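Local coordinates for putative Vgr protein (Escherichia coli, PDB 3WIT) that probably forms part of the trimeric puncturing spike of a type VI secretion system, this chain being the C-terminal beta-helical region of VgrG1, at residues G45-V50 with V55-K60. Residues are numbered along the deposited sequence; the frame is centred on the assembly and turned at random.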
loop_
_atom_site.group_PDB
_atom_site.type_symbol
_atom_site.label_atom_id
_atom_site.label_comp_id
_atom_site.label_asym_id
_atom_site.label_seq_id
_atom_site.Cartn_x
_atom_site.Cartn_y
_atom_site.Cartn_z
ATOM N N GLY A 45 10.274 -6.129 -5.321
ATOM C CA GLY A 45 9.186 -5.165 -5.189
ATOM C C GLY A 45 8.428 -5.266 -3.882
ATOM O O GLY A 45 8.974 -5.680 -2.846
ATOM N N ILE A 46 7.148 -4.923 -3.929
ATOM C CA ILE A 46 6.338 -4.855 -2.726
ATOM C C ILE A 46 5.051 -5.611 -2.988
ATOM O O ILE A 46 4.452 -5.488 -4.061
ATOM C CB ILE A 46 6.005 -3.392 -2.370
ATOM C CG1 ILE A 46 7.301 -2.598 -2.165
ATOM C CG2 ILE A 46 5.044 -3.334 -1.158
ATOM C CD1 ILE A 46 7.102 -1.064 -1.861
ATOM N N GLN A 47 4.644 -6.439 -2.039
ATOM C CA GLN A 47 3.328 -7.080 -2.165
ATOM C C GLN A 47 2.509 -6.858 -0.901
ATOM O O GLN A 47 3.012 -7.049 0.204
ATOM C CB GLN A 47 3.492 -8.566 -2.432
ATOM C CG GLN A 47 2.173 -9.284 -2.640
ATOM C CD GLN A 47 2.349 -10.510 -3.468
ATOM O OE1 GLN A 47 2.948 -10.465 -4.537
ATOM N NE2 GLN A 47 1.861 -11.631 -2.970
ATOM N N LEU A 48 1.255 -6.441 -1.080
ATOM C CA LEU A 48 0.300 -6.317 -0.004
ATOM C C LEU A 48 -0.821 -7.281 -0.323
ATOM O O LEU A 48 -1.331 -7.283 -1.451
ATOM C CB LEU A 48 -0.237 -4.882 0.062
ATOM C CG LEU A 48 0.763 -3.710 0.146
ATOM C CD1 LEU A 48 1.136 -3.143 -1.220
ATOM C CD2 LEU A 48 0.185 -2.574 1.000
ATOM N N GLN A 49 -1.210 -8.111 0.644
ATOM C CA GLN A 49 -2.269 -9.075 0.381
ATOM C C GLN A 49 -3.038 -9.425 1.609
ATOM O O GLN A 49 -2.534 -9.335 2.739
ATOM C CB GLN A 49 -1.718 -10.366 -0.207
ATOM C CG GLN A 49 -0.703 -11.028 0.656
ATOM C CD GLN A 49 -0.046 -12.181 -0.069
ATOM O OE1 GLN A 49 1.178 -12.224 -0.204
ATOM N NE2 GLN A 49 -0.862 -13.111 -0.568
ATOM N N VAL A 50 -4.268 -9.857 1.376
ATOM C CA VAL A 50 -5.144 -10.303 2.442
ATOM C C VAL A 50 -5.844 -11.536 1.921
ATOM O O VAL A 50 -6.583 -11.483 0.924
ATOM C CB VAL A 50 -6.185 -9.259 2.821
ATOM C CG1 VAL A 50 -7.065 -9.802 3.920
ATOM C CG2 VAL A 50 -5.491 -7.942 3.273
ATOM N N VAL A 55 -4.858 -8.784 -3.698
ATOM C CA VAL A 55 -3.409 -8.513 -3.795
ATOM C C VAL A 55 -3.082 -7.231 -4.533
ATOM O O VAL A 55 -3.623 -6.983 -5.608
ATOM C CB VAL A 55 -2.665 -9.612 -4.596
ATOM C CG1 VAL A 55 -1.171 -9.322 -4.602
ATOM C CG2 VAL A 55 -2.924 -11.004 -4.059
ATOM N N ILE A 56 -2.206 -6.410 -3.967
ATOM C CA ILE A 56 -1.572 -5.342 -4.728
ATOM C C ILE A 56 -0.090 -5.659 -4.811
ATOM O O ILE A 56 0.575 -5.821 -3.785
ATOM C CB ILE A 56 -1.767 -3.981 -4.071
ATOM C CG1 ILE A 56 -3.256 -3.646 -4.038
ATOM C CG2 ILE A 56 -0.969 -2.892 -4.826
ATOM C CD1 ILE A 56 -3.583 -2.405 -3.265
ATOM N N ARG A 57 0.419 -5.786 -6.029
ATOM C CA ARG A 57 1.835 -6.032 -6.227
ATOM C C ARG A 57 2.470 -4.881 -7.009
ATOM O O ARG A 57 1.949 -4.446 -8.043
ATOM C CB ARG A 57 2.029 -7.336 -6.988
ATOM C CG ARG A 57 3.438 -7.468 -7.496
ATOM C CD ARG A 57 4.273 -8.369 -6.621
ATOM N NE ARG A 57 4.742 -9.515 -7.396
ATOM C CZ ARG A 57 3.944 -10.462 -7.886
ATOM N NH1 ARG A 57 2.627 -10.407 -7.677
ATOM N NH2 ARG A 57 4.463 -11.469 -8.592
ATOM N N LEU A 58 3.600 -4.400 -6.515
ATOM C CA LEU A 58 4.376 -3.375 -7.195
ATOM C C LEU A 58 5.723 -3.961 -7.574
ATOM O O LEU A 58 6.396 -4.587 -6.727
ATOM C CB LEU A 58 4.600 -2.194 -6.237
ATOM C CG LEU A 58 3.417 -1.306 -5.827
ATOM C CD1 LEU A 58 2.579 -1.927 -4.736
ATOM C CD2 LEU A 58 3.979 0.043 -5.351
ATOM N N SER A 59 6.135 -3.753 -8.819
ATOM C CA SER A 59 7.429 -4.243 -9.286
ATOM C C SER A 59 8.040 -3.115 -10.073
ATOM O O SER A 59 7.394 -2.094 -10.276
ATOM C CB SER A 59 7.231 -5.422 -10.208
ATOM O OG SER A 59 6.892 -4.969 -11.513
ATOM N N LYS A 60 9.259 -3.310 -10.556
ATOM C CA LYS A 60 9.945 -2.291 -11.354
ATOM C C LYS A 60 9.147 -1.903 -12.599
ATOM O O LYS A 60 9.261 -0.781 -13.098
ATOM C CB LYS A 60 11.327 -2.797 -11.778
ATOM C CG LYS A 60 12.486 -2.102 -11.068
ATOM C CD LYS A 60 13.584 -3.090 -10.622
ATOM C CE LYS A 60 13.699 -3.176 -9.086
ATOM N NZ LYS A 60 13.839 -4.585 -8.580
#
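Gln47 and Arg57 face each other with both CG atoms trans to their backbone N (chi1 -177° and 167°). The Gln47 chain then runs on extended, while Arg57 bends at chi2 and chi3. As a result Gln47 OE1 lies over one face of the Arg57 guanidinium, 3.2 Å from Arg57 NH1. The angle there is too poor for a hydrogen bond, and the amide and guanidinium planes are turned 54° apart. The amide is held from its other end. Gln47 NE2 donates to Gln49 OE1 at 2.9 Å, reaching that oxygen from above its carbonyl plane. Val55 CG1 packs against Gln47 CG at 3.9 Å, and Val55 CG2 sits beside Gln49 CB. Together these residues form the more open face of the hairpin.

The strands are antiparallel, their axes 4.7 Å apart. Ile46 and Leu58 are a hydrogen-bonded pair, and so are Leu48 and Ile56. Each pair is closed by two backbone bonds; Leu58 N to Ile46 O measures 2.8 Å. Gln47–Arg57 and Gln49–Val55 are non-hydrogen-bonded pairs. At these pairs the CA-H groups of Gln47, Val55 and Arg57 point to carbonyl oxygens of the neighbouring hydrogen-bonded pairs, as with Arg57 CA and Ile46 O.

Ile46, Leu48, Ile56 and Leu58 line the buried face. Leu48 CD1 meets Leu58 CD1 diagonally at 4.0 Å and also reaches Ile56 CB. This apolar face turns to the interior of the trimer, where it forms part of the core of the triple-stranded beta-helix. Leu48 packs on Leu48 of the second subunit and on Leu58 of the third. Ile56 touches Ile63 of the third.

The hairpin lies inside a meander of antiparallel strands. Strand 37-42 bonds to its first strand through Ala40 and Lys38, and strand 62-66 bonds to its second through Val66 and Thr64.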